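Local coordinates for broad specificity aminotransferase (Leishmania mexicana, PDB 4WB0) that catalyses pyridoxal phosphate-dependent transamination with relaxed substrate selectivity, working as a homodimer, at the interface of chains A and B. Residues are numbered along the deposited sequence; one frame, centred on the assembly and turned at random. Chains: chain A, Broad specificity aminotransferase; chain B, Broad specificity aminotransferase.

Contact 1: the interface of chains A and B. Residues chain A 122-123, 126, 219, 250, 273, 275, 284; chain B 15, 18.
The indole of B:Trp15 is plugged into chain A between A:Val126 and A:Leu273. It belongs to the N-terminal arm by which a subunit of class-I, aspartate-aminotransferase-like enzymes embraces its neighbour. Methyl CG2 of A:Val126 sits over one face of the six-membered ring, 3.6 Å from the centroid, and CD2 of A:Leu273 comes down on the opposite face at 3.5 Å from it. Branched side chains suit this clamp, since a methyl can seat against a flat aromatic face. The far rim, at CH2 and CZ2, runs against the CD2 methyls of A:Leu122 and A:Leu123, while CG2 of A:Val284 meets CE3. At the root of the side chain, CD1 of A:Leu275 packs on CB of B:Trp15 at 3.6 Å. The A:Glu250 side chain runs past that of B:Trp15 in the opposite direction, its carboxylate beside CD1. B:Ile18, just beyond helix 11-16, adds an aliphatic contact from its CD1 to A:Val126 CG2. The polar corner of the indole is matched too: NE1 donates to the amide oxygen OE1 of A:Gln219 at 2.9 Å, with the acceptor close to the ring plane and the amide turned 80° from the indole. A:Gln219 reaches it through a bend at chi2 (74°). In the next shell, its NE2 donates to the backbone O of A:Glu250 at 2.9 Å, which helps to settle which end of the amide faces the indole.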
loop_
_atom_site.group_PDB
_atom_site.type_symbol
_atom_site.label_atom_id
_atom_site.label_comp_id
_atom_site.label_asym_id
_atom_site.label_seq_id
_atom_site.Cartn_x
_atom_site.Cartn_y
_atom_site.Cartn_z
ATOM N N LEU A 122 14.919 -0.652 1.860
ATOM C CA LEU A 122 15.803 -1.625 1.239
ATOM C C LEU A 122 17.255 -1.211 1.469
ATOM O O LEU A 122 18.115 -2.027 1.829
ATOM C CB LEU A 122 15.474 -1.732 -0.255
ATOM C CG LEU A 122 16.479 -2.571 -1.041
ATOM C CD1 LEU A 122 16.391 -4.047 -0.635
ATOM C CD2 LEU A 122 16.168 -2.348 -2.528
ATOM N N LEU A 123 17.496 0.072 1.307
ATOM C CA LEU A 123 18.858 0.605 1.339
ATOM C C LEU A 123 19.446 0.438 2.736
ATOM O O LEU A 123 20.648 0.317 2.883
ATOM C CB LEU A 123 18.870 2.058 0.906
ATOM C CG LEU A 123 18.835 2.313 -0.632
ATOM C CD1 LEU A 123 18.614 3.723 -0.851
ATOM C CD2 LEU A 123 20.119 1.923 -1.351
ATOM N N VAL A 126 21.748 -2.485 3.055
ATOM C CA VAL A 126 23.000 -2.463 2.284
ATOM C C VAL A 126 23.942 -1.425 2.884
ATOM O O VAL A 126 25.155 -1.535 2.749
ATOM C CB VAL A 126 22.742 -2.099 0.789
ATOM C CG1 VAL A 126 23.991 -2.171 -0.008
ATOM C CG2 VAL A 126 21.736 -2.997 0.183
ATOM N N GLN A 219 25.718 5.971 -3.708
ATOM C CA GLN A 219 24.532 5.305 -4.200
ATOM C C GLN A 219 23.541 6.327 -4.716
ATOM O O GLN A 219 23.175 7.245 -3.983
ATOM C CB GLN A 219 23.890 4.474 -3.086
ATOM C CG GLN A 219 22.508 3.892 -3.430
ATOM C CD GLN A 219 22.603 2.708 -4.400
ATOM O OE1 GLN A 219 23.441 1.793 -4.235
ATOM N NE2 GLN A 219 21.748 2.729 -5.436
ATOM N N GLU A 250 24.739 1.756 -10.389
ATOM C CA GLU A 250 23.704 0.856 -9.846
ATOM C C GLU A 250 22.542 1.668 -9.338
ATOM O O GLU A 250 22.341 1.838 -8.126
ATOM C CB GLU A 250 24.276 -0.018 -8.748
ATOM C CG GLU A 250 25.205 -1.089 -9.301
ATOM C CD GLU A 250 25.677 -2.026 -8.195
ATOM O OE1 GLU A 250 26.450 -1.547 -7.339
ATOM O OE2 GLU A 250 25.256 -3.215 -8.171
ATOM N N LEU A 273 16.125 -1.648 -9.471
ATOM C CA LEU A 273 17.570 -1.567 -9.192
ATOM C C LEU A 273 18.361 -2.158 -10.317
ATOM O O LEU A 273 18.132 -3.322 -10.703
ATOM C CB LEU A 273 17.947 -2.303 -7.914
ATOM C CG LEU A 273 19.449 -2.388 -7.591
ATOM C CD1 LEU A 273 19.948 -0.997 -7.269
ATOM C CD2 LEU A 273 19.735 -3.282 -6.423
ATOM N N LEU A 275 21.336 -3.961 -11.121
ATOM C CA LEU A 275 22.253 -4.623 -10.191
ATOM C C LEU A 275 23.345 -5.080 -11.058
ATOM O O LEU A 275 23.103 -5.721 -12.064
ATOM C CB LEU A 275 21.562 -5.728 -9.399
ATOM C CG LEU A 275 22.301 -6.347 -8.197
ATOM C CD1 LEU A 275 22.691 -5.347 -7.127
ATOM C CD2 LEU A 275 21.429 -7.428 -7.588
ATOM N N VAL A 284 18.325 -9.758 -3.492
ATOM C CA VAL A 284 17.719 -8.430 -3.387
ATOM C C VAL A 284 16.186 -8.518 -3.534
ATOM O O VAL A 284 15.453 -7.843 -2.787
ATOM C CB VAL A 284 18.270 -7.401 -4.435
ATOM C CG1 VAL A 284 17.368 -6.153 -4.464
ATOM C CG2 VAL A 284 19.744 -7.011 -4.126
ATOM N N TRP B 15 26.104 -4.049 -2.345
ATOM C CA TRP B 15 24.982 -4.897 -2.732
ATOM C C TRP B 15 25.370 -6.371 -2.613
ATOM O O TRP B 15 24.541 -7.191 -2.238
ATOM C CB TRP B 15 24.508 -4.575 -4.146
ATOM C CG TRP B 15 23.775 -3.275 -4.151
ATOM C CD1 TRP B 15 24.237 -2.085 -4.581
ATOM C CD2 TRP B 15 22.431 -3.057 -3.695
ATOM N NE1 TRP B 15 23.257 -1.098 -4.398
ATOM C CE2 TRP B 15 22.157 -1.677 -3.836
ATOM C CE3 TRP B 15 21.430 -3.898 -3.176
ATOM C CZ2 TRP B 15 20.926 -1.111 -3.476
ATOM C CZ3 TRP B 15 20.214 -3.332 -2.785
ATOM C CH2 TRP B 15 19.966 -1.953 -2.959
ATOM N N ILE B 18 24.483 -7.926 0.704
ATOM C CA ILE B 18 23.094 -8.011 1.232
ATOM C C ILE B 18 22.689 -9.464 1.582
ATOM O O ILE B 18 22.938 -10.413 0.817
ATOM C CB ILE B 18 22.089 -7.405 0.244
ATOM C CG1 ILE B 18 20.807 -6.973 0.960
ATOM C CG2 ILE B 18 21.751 -8.370 -0.891
ATOM C CD1 ILE B 18 19.690 -6.395 0.011
#

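Contact 2: the interface of chains A and B. Residues chain A 258-259, 264-265, 267; chain B 75, 77, 296-298.
The cofactor-site segment that includes A:Lys259, by family the lysine that forms the Schiff base with pyridoxal phosphate, meets B:Tyr77 and the B:Tyr296-B:Cys298 loop. A:Arg267, the phosphate-binding arginine of this family, spans two backbone carbonyls of chain B. Its NH2 gives a straight bond (169° at H) to B:Tyr296 O at 2.8 Å, in the guanidinium plane though above the carbonyl's, and NE donates to B:Cys298 O at 2.8 Å. Bends at chi2 and chi3 bring NH1 to A:Tyr264 O at 3.1 Å; arginine suits the place, NE, NH1 and NH2 each donating to a different carbonyl. SG of B:Cys298, modified here to S-hydroxycysteine, lies over one guanidinium face, toward its rim. B:Tyr77, by family the tyrosine that reaches the partner's cofactor phosphate, turns its ring edge to NH1 and one face to A:Tyr264, whose CB stands over the ring centre while its own ring is tilted 66°, edge to face. The B:Tyr77 OH ends 3.3 Å from A:Lys259 CE. A:Ser265 N donates to B:Tyr75 O at 2.9 Å. In the fold, the segment joins strands 252-256 and 268-274 of chain A, and chain B supplies the stretch after helix 59-69 and the loop before helix 302-312, placing the active site on the subunit boundary.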
loop_
_atom_site.group_PDB
_atom_site.type_symbol
_atom_site.label_atom_id
_atom_site.label_comp_id
_atom_site.label_asym_id
_atom_site.label_seq_id
_atom_site.Cartn_x
_atom_site.Cartn_y
_atom_site.Cartn_z
ATOM N N SER A 258 1.096 8.514 -11.407
ATOM C CA SER A 258 0.011 9.381 -10.968
ATOM C C SER A 258 -0.178 10.568 -11.874
ATOM O O SER A 258 -1.309 10.939 -12.209
ATOM C CB SER A 258 0.272 9.903 -9.550
ATOM O OG SER A 258 0.280 8.811 -8.639
ATOM N N LYS A 259 0.934 11.221 -12.212
ATOM C CA LYS A 259 0.825 12.474 -12.926
ATOM C C LYS A 259 0.774 12.318 -14.450
ATOM O O LYS A 259 -0.081 12.957 -15.068
ATOM C CB LYS A 259 1.977 13.431 -12.527
ATOM C CG LYS A 259 1.778 14.130 -11.135
ATOM C CD LYS A 259 2.688 13.488 -10.117
ATOM C CE LYS A 259 2.190 13.682 -8.646
ATOM N NZ LYS A 259 1.843 15.064 -8.285
ATOM N N TYR A 264 -3.811 9.076 -10.263
ATOM C CA TYR A 264 -3.490 9.449 -8.875
ATOM C C TYR A 264 -4.122 8.481 -7.848
ATOM O O TYR A 264 -3.453 8.027 -6.934
ATOM C CB TYR A 264 -3.982 10.861 -8.538
ATOM C CG TYR A 264 -3.564 11.948 -9.532
ATOM C CD1 TYR A 264 -4.338 12.248 -10.633
ATOM C CD2 TYR A 264 -2.400 12.681 -9.333
ATOM C CE1 TYR A 264 -3.935 13.263 -11.564
ATOM C CE2 TYR A 264 -1.988 13.654 -10.237
ATOM C CZ TYR A 264 -2.767 13.952 -11.344
ATOM O OH TYR A 264 -2.347 14.928 -12.244
ATOM N N SER A 265 -5.397 8.182 -8.034
ATOM C CA SER A 265 -6.148 7.408 -7.071
ATOM C C SER A 265 -5.835 5.928 -7.119
ATOM O O SER A 265 -6.256 5.225 -6.198
ATOM C CB SER A 265 -7.635 7.600 -7.248
ATOM O OG SER A 265 -8.031 7.339 -8.580
ATOM N N ARG A 267 -2.675 4.439 -7.546
ATOM C CA ARG A 267 -1.411 4.153 -6.860
ATOM C C ARG A 267 -0.496 3.156 -7.617
ATOM O O ARG A 267 -0.104 2.135 -7.097
ATOM C CB ARG A 267 -1.715 3.633 -5.428
ATOM C CG ARG A 267 -2.836 4.357 -4.675
ATOM C CD ARG A 267 -2.710 5.872 -4.482
ATOM N NE ARG A 267 -1.510 6.262 -3.776
ATOM C CZ ARG A 267 -0.590 7.085 -4.270
ATOM N NH1 ARG A 267 -0.743 7.644 -5.478
ATOM N NH2 ARG A 267 0.483 7.380 -3.547
ATOM N N TYR B 75 -10.045 10.395 -11.255
ATOM C CA TYR B 75 -8.954 9.682 -10.589
ATOM C C TYR B 75 -8.133 10.507 -9.617
ATOM O O TYR B 75 -6.942 10.200 -9.354
ATOM C CB TYR B 75 -8.023 9.101 -11.660
ATOM C CG TYR B 75 -8.638 7.978 -12.484
ATOM C CD1 TYR B 75 -9.376 8.240 -13.650
ATOM C CD2 TYR B 75 -8.501 6.654 -12.082
ATOM C CE1 TYR B 75 -9.935 7.190 -14.396
ATOM C CE2 TYR B 75 -9.028 5.624 -12.822
ATOM C CZ TYR B 75 -9.749 5.884 -13.958
ATOM O OH TYR B 75 -10.284 4.787 -14.624
ATOM N N TYR B 77 -6.650 12.173 -6.174
ATOM C CA TYR B 77 -6.268 11.528 -4.930
ATOM C C TYR B 77 -7.405 11.417 -3.960
ATOM O O TYR B 77 -8.085 12.397 -3.704
ATOM C CB TYR B 77 -5.161 12.292 -4.182
ATOM C CG TYR B 77 -3.763 12.251 -4.803
ATOM C CD1 TYR B 77 -3.012 11.064 -4.863
ATOM C CD2 TYR B 77 -3.165 13.428 -5.248
ATOM C CE1 TYR B 77 -1.706 11.074 -5.426
ATOM C CE2 TYR B 77 -1.881 13.449 -5.796
ATOM C CZ TYR B 77 -1.158 12.292 -5.889
ATOM O OH TYR B 77 0.120 12.377 -6.442
ATOM N N TYR B 296 2.698 5.393 1.897
ATOM C CA TYR B 296 2.112 5.330 0.539
ATOM C C TYR B 296 1.215 6.506 0.170
ATOM O O TYR B 296 0.542 6.473 -0.847
ATOM C CB TYR B 296 1.349 3.989 0.317
ATOM C CG TYR B 296 0.219 3.720 1.283
ATOM C CD1 TYR B 296 -1.046 4.238 1.071
ATOM C CD2 TYR B 296 0.441 3.001 2.471
ATOM C CE1 TYR B 296 -2.079 4.013 1.977
ATOM C CE2 TYR B 296 -0.619 2.772 3.390
ATOM C CZ TYR B 296 -1.867 3.273 3.121
ATOM O OH TYR B 296 -2.949 3.100 4.010
ATOM N N THR B 297 1.176 7.507 1.041
ATOM C CA THR B 297 0.453 8.788 0.907
ATOM C C THR B 297 -1.072 8.668 1.005
ATOM O O THR B 297 -1.682 9.250 1.900
ATOM C CB THR B 297 0.802 9.533 -0.439
ATOM O OG1 THR B 297 2.117 10.078 -0.400
ATOM C CG2 THR B 297 -0.103 10.724 -0.605
ATOM N N CYS B 298 -1.699 7.904 0.132
ATOM C CA CYS B 298 -3.140 7.627 0.277
ATOM C C CYS B 298 -3.477 6.323 -0.432
ATOM O O CYS B 298 -2.694 5.842 -1.253
ATOM C CB CYS B 298 -3.933 8.784 -0.299
ATOM S SG CYS B 298 -3.316 9.137 -2.041
#

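Contact 3: the interface of chains A and B. Residues chain A 265-267, 300; chain B 75-76, 299-302.
A:Glu266 reaches across to the first turn of helix 302-312 of chain B, acting as an N-terminal cap supplied by the other subunit of this aspartate-aminotransferase-like dimer. Its carboxylate stands perpendicular to the imidazole of B:His302, at 90°, and deals with the helix end and not with the ring: OE1 takes the backbone N of B:His302 on its syn lone pair at 3.0 Å. A glutamate suits the place because its negative charge would be favoured by the positive end of the helix dipole. The bend at chi2 (-38°) turns the carboxylate toward that end. OE2 is met by the hydroxyl OG of A:Ser265 from above the carboxylate plane at 3.1 Å, a second-shell bond that helps to hold the group's rotation. CG of A:Glu266 lies at the ring edge of B:Tyr75, in its plane, 3.9 Å from CD2; there the two side chains are slanted to one another. One residue before the cap, A:Ser265 O receives B:Ala301 N at 2.9 Å, and the small methyl of B:Ala301 probably lets the backbones come this close. B:Pro300, with no backbone N-H to satisfy, suits an apolar contact; its CA lies 3.6 Å from A:Arg267 CG. Its ring also crosses that of A:Pro300 at about a right angle, CG to CG at 3.8 Å, so the same rigid residue from both subunits meets near the dimer axis.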
loop_
_atom_site.group_PDB
_atom_site.type_symbol
_atom_site.label_atom_id
_atom_site.label_comp_id
_atom_site.label_asym_id
_atom_site.label_seq_id
_atom_site.Cartn_x
_atom_site.Cartn_y
_atom_site.Cartn_z
ATOM N N SER A 265 -5.397 8.182 -8.034
ATOM C CA SER A 265 -6.148 7.408 -7.071
ATOM C C SER A 265 -5.835 5.928 -7.119
ATOM O O SER A 265 -6.256 5.225 -6.198
ATOM C CB SER A 265 -7.635 7.600 -7.248
ATOM O OG SER A 265 -8.031 7.339 -8.580
ATOM N N GLU A 266 -5.114 5.442 -8.126
ATOM C CA GLU A 266 -4.982 3.994 -8.254
ATOM C C GLU A 266 -3.598 3.520 -7.793
ATOM O O GLU A 266 -3.411 2.322 -7.592
ATOM C CB GLU A 266 -5.351 3.519 -9.675
ATOM C CG GLU A 266 -6.864 3.732 -10.013
ATOM C CD GLU A 266 -7.851 3.458 -8.829
ATOM O OE1 GLU A 266 -7.730 2.412 -8.086
ATOM O OE2 GLU A 266 -8.736 4.348 -8.633
ATOM N N ARG A 267 -2.675 4.439 -7.546
ATOM C CA ARG A 267 -1.411 4.153 -6.860
ATOM C C ARG A 267 -0.496 3.156 -7.617
ATOM O O ARG A 267 -0.104 2.135 -7.097
ATOM C CB ARG A 267 -1.715 3.633 -5.428
ATOM C CG ARG A 267 -2.836 4.357 -4.675
ATOM C CD ARG A 267 -2.710 5.872 -4.482
ATOM N NE ARG A 267 -1.510 6.262 -3.776
ATOM C CZ ARG A 267 -0.590 7.085 -4.270
ATOM N NH1 ARG A 267 -0.743 7.644 -5.478
ATOM N NH2 ARG A 267 0.483 7.380 -3.547
ATOM N N PRO A 300 -2.231 -3.323 -5.318
ATOM C CA PRO A 300 -3.528 -3.284 -5.997
ATOM C C PRO A 300 -3.368 -3.428 -7.500
ATOM O O PRO A 300 -2.495 -2.782 -8.143
ATOM C CB PRO A 300 -4.084 -1.923 -5.629
ATOM C CG PRO A 300 -2.872 -1.096 -5.332
ATOM C CD PRO A 300 -1.771 -1.974 -4.934
ATOM N N TYR B 75 -10.045 10.395 -11.255
ATOM C CA TYR B 75 -8.954 9.682 -10.589
ATOM C C TYR B 75 -8.133 10.507 -9.617
ATOM O O TYR B 75 -6.942 10.200 -9.354
ATOM C CB TYR B 75 -8.023 9.101 -11.660
ATOM C CG TYR B 75 -8.638 7.978 -12.484
ATOM C CD1 TYR B 75 -9.376 8.240 -13.650
ATOM C CD2 TYR B 75 -8.501 6.654 -12.082
ATOM C CE1 TYR B 75 -9.935 7.190 -14.396
ATOM C CE2 TYR B 75 -9.028 5.624 -12.822
ATOM C CZ TYR B 75 -9.749 5.884 -13.958
ATOM O OH TYR B 75 -10.284 4.787 -14.624
ATOM N N GLU B 76 -8.737 11.519 -9.037
ATOM C CA GLU B 76 -7.987 12.402 -8.192
ATOM C C GLU B 76 -7.680 11.712 -6.872
ATOM O O GLU B 76 -8.391 10.818 -6.463
ATOM C CB GLU B 76 -8.771 13.710 -7.944
ATOM C CG GLU B 76 -9.108 14.471 -9.239
ATOM C CD GLU B 76 -7.814 14.841 -10.059
ATOM O OE1 GLU B 76 -6.905 15.490 -9.491
ATOM O OE2 GLU B 76 -7.737 14.490 -11.251
ATOM N N PRO B 299 -4.637 5.725 -0.112
ATOM C CA PRO B 299 -4.887 4.346 -0.547
ATOM C C PRO B 299 -5.509 4.266 -1.936
ATOM O O PRO B 299 -6.032 5.247 -2.425
ATOM C CB PRO B 299 -5.871 3.816 0.507
ATOM C CG PRO B 299 -6.617 5.067 0.917
ATOM C CD PRO B 299 -5.650 6.208 0.841
ATOM N N PRO B 300 -5.479 3.096 -2.564
ATOM C CA PRO B 300 -6.101 3.018 -3.879
ATOM C C PRO B 300 -7.616 3.048 -3.803
ATOM O O PRO B 300 -8.170 2.472 -2.848
ATOM C CB PRO B 300 -5.653 1.654 -4.422
ATOM C CG PRO B 300 -5.290 0.860 -3.214
ATOM C CD PRO B 300 -4.819 1.845 -2.174
ATOM N N ALA B 301 -8.270 3.623 -4.811
ATOM C CA ALA B 301 -9.711 3.855 -4.716
ATOM C C ALA B 301 -10.581 2.719 -5.267
ATOM O O ALA B 301 -11.738 2.563 -4.812
ATOM C CB ALA B 301 -10.067 5.151 -5.420
ATOM N N HIS B 302 -10.092 1.964 -6.234
ATOM C CA HIS B 302 -11.019 1.085 -7.026
ATOM C C HIS B 302 -11.697 0.017 -6.129
ATOM O O HIS B 302 -12.880 -0.154 -6.191
ATOM C CB HIS B 302 -10.279 0.386 -8.211
ATOM C CG HIS B 302 -11.172 -0.460 -9.089
ATOM N ND1 HIS B 302 -12.133 0.095 -9.900
ATOM C CD2 HIS B 302 -11.228 -1.795 -9.309
ATOM C CE1 HIS B 302 -12.755 -0.857 -10.578
ATOM N NE2 HIS B 302 -12.232 -2.012 -10.241
#

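Contact 4: the interface of chains A and B. Residues chain A 110, 295-296; chain B 110, 113-114, 117, 267, 300.
The hydroxyl OG of B:Ser117 is gripped from several sides. It donates to the backbone O of A:Glu295 at 2.9 Å, lying in the carbonyl plane on a lone pair, and also bonds B:Gly114 O of its own helix 111-123, at 3.0 Å from OG. One hydroxyl hydrogen cannot fully serve both carbonyls, and the approach to B:Gly114 O, from above its plane, looks the poorer. Water 1, at 3.0 Å from OG, carries the link on to carboxylate oxygen OE1 of A:Glu295 at 2.8 Å. With OG between backbone N and carbonyl carbon (chi1 62°), serine's short hydroxyl arm stays close to its own helix backbone and still reaches the partner. Next along, A:Tyr296 O receives NH2 of B:Arg267 at 2.8 Å. CB of A:Tyr296 packs on CD1 of B:Leu110 at 3.5 Å, the side chains side by side and pointing the same way, while CG2 of B:Thr113 meets the A:Tyr296 CA. A:Leu110 and B:Leu110, whose purely apolar tips suit the axis, meet end on, CG of A:Leu110 being 4.0 Å from CD1 of B:Leu110. They are turned differently about chi2 (-63° in A:Leu110, 174° in B:Leu110), and the pair does not obey the two-fold exactly. CD2 of A:Leu110 lies over one face of the A:Tyr296 ring, toward its rim. The site joins the subunits at helix 111-123, whose start in this family helps bind the cofactor phosphate, and so probably steadies the active site.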
loop_
_atom_site.group_PDB
_atom_site.type_symbol
_atom_site.label_atom_id
_atom_site.label_comp_id
_atom_site.label_asym_id
_atom_site.label_seq_id
_atom_site.Cartn_x
_atom_site.Cartn_y
_atom_site.Cartn_z
ATOM N N LEU A 110 3.211 1.039 -4.444
ATOM C CA LEU A 110 2.123 1.970 -4.258
ATOM C C LEU A 110 2.540 3.343 -4.736
ATOM O O LEU A 110 2.744 4.273 -3.939
ATOM C CB LEU A 110 1.673 2.037 -2.782
ATOM C CG LEU A 110 0.673 0.971 -2.331
ATOM C CD1 LEU A 110 -0.615 1.128 -3.111
ATOM C CD2 LEU A 110 1.051 -0.428 -2.595
ATOM N N GLU A 295 4.091 -5.445 5.159
ATOM C CA GLU A 295 3.317 -4.187 5.118
ATOM C C GLU A 295 1.940 -4.312 4.517
ATOM O O GLU A 295 1.026 -3.791 5.093
ATOM C CB GLU A 295 4.035 -3.116 4.320
ATOM C CG GLU A 295 5.222 -2.503 5.002
ATOM C CD GLU A 295 4.844 -1.445 6.074
ATOM O OE1 GLU A 295 3.748 -0.827 5.989
ATOM O OE2 GLU A 295 5.678 -1.197 6.977
ATOM N N TYR A 296 1.804 -4.964 3.339
ATOM C CA TYR A 296 0.539 -4.932 2.588
ATOM C C TYR A 296 0.336 -6.175 1.714
ATOM O O TYR A 296 -0.685 -6.240 1.000
ATOM C CB TYR A 296 0.383 -3.646 1.722
ATOM C CG TYR A 296 1.422 -3.415 0.669
ATOM C CD1 TYR A 296 1.273 -3.952 -0.583
ATOM C CD2 TYR A 296 2.527 -2.610 0.912
ATOM C CE1 TYR A 296 2.236 -3.782 -1.554
ATOM C CE2 TYR A 296 3.537 -2.433 -0.054
ATOM C CZ TYR A 296 3.372 -3.007 -1.296
ATOM O OH TYR A 296 4.303 -2.864 -2.310
ATOM N N LEU B 110 -4.726 -0.956 3.134
ATOM C CA LEU B 110 -4.419 -1.913 2.089
ATOM C C LEU B 110 -4.804 -3.283 2.592
ATOM O O LEU B 110 -3.963 -4.112 2.899
ATOM C CB LEU B 110 -2.963 -1.848 1.717
ATOM C CG LEU B 110 -2.482 -0.484 1.265
ATOM C CD1 LEU B 110 -0.953 -0.514 1.061
ATOM C CD2 LEU B 110 -3.130 -0.140 0.003
ATOM N N THR B 113 -3.942 -6.973 5.769
ATOM C CA THR B 113 -2.487 -6.956 6.046
ATOM C C THR B 113 -2.099 -5.530 6.391
ATOM O O THR B 113 -1.379 -5.272 7.336
ATOM C CB THR B 113 -1.661 -7.403 4.883
ATOM O OG1 THR B 113 -1.991 -8.736 4.526
ATOM C CG2 THR B 113 -0.117 -7.262 5.182
ATOM N N GLY B 114 -2.608 -4.604 5.599
ATOM C CA GLY B 114 -2.273 -3.212 5.762
ATOM C C GLY B 114 -2.800 -2.711 7.071
ATOM O O GLY B 114 -2.148 -1.909 7.751
ATOM N N SER B 117 -0.547 -4.100 9.875
ATOM C CA SER B 117 0.738 -3.418 10.017
ATOM C C SER B 117 0.527 -2.019 10.602
ATOM O O SER B 117 1.204 -1.622 11.544
ATOM C CB SER B 117 1.483 -3.339 8.674
ATOM O OG SER B 117 0.761 -2.598 7.704
ATOM N N ARG B 267 -7.224 -4.946 -2.706
ATOM C CA ARG B 267 -6.699 -4.511 -1.412
ATOM C C ARG B 267 -7.562 -3.496 -0.646
ATOM O O ARG B 267 -7.113 -2.400 -0.365
ATOM C CB ARG B 267 -5.307 -3.889 -1.590
ATOM C CG ARG B 267 -4.453 -4.526 -2.682
ATOM C CD ARG B 267 -4.120 -6.024 -2.437
ATOM N NE ARG B 267 -3.528 -6.306 -1.141
ATOM C CZ ARG B 267 -3.982 -7.162 -0.231
ATOM N NH1 ARG B 267 -5.080 -7.894 -0.448
ATOM N NH2 ARG B 267 -3.332 -7.280 0.943
ATOM N N PRO B 300 -5.479 3.096 -2.564
ATOM C CA PRO B 300 -6.101 3.018 -3.879
ATOM C C PRO B 300 -7.616 3.048 -3.803
ATOM O O PRO B 300 -8.170 2.472 -2.848
ATOM C CB PRO B 300 -5.653 1.654 -4.422
ATOM C CG PRO B 300 -5.290 0.860 -3.214
ATOM C CD PRO B 300 -4.819 1.845 -2.174
HETATM O O HOH W 1 1.747 0.249 7.653
#

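Contact 2 and contact 3 form one continuous patch: their C-alpha centres are about 6 Å apart and they share A:Ser265, A:Arg267 and B:Tyr75. Contact 4 lies about 12 Å from contact 3, sharing B:Pro300, and about 14 Å from contact 2. Its B:Arg267 bond to A:Tyr296 is the two-fold counterpart of one in contact 2, so residues of both active sites meet around the dimer axis. Contact 1 stands apart, about 24 to 29 Å from the others, where the N-terminal arm of chain B grasps chain A. The homodimer is thus held both where its two active sites are built from both chains and by a remote embrace.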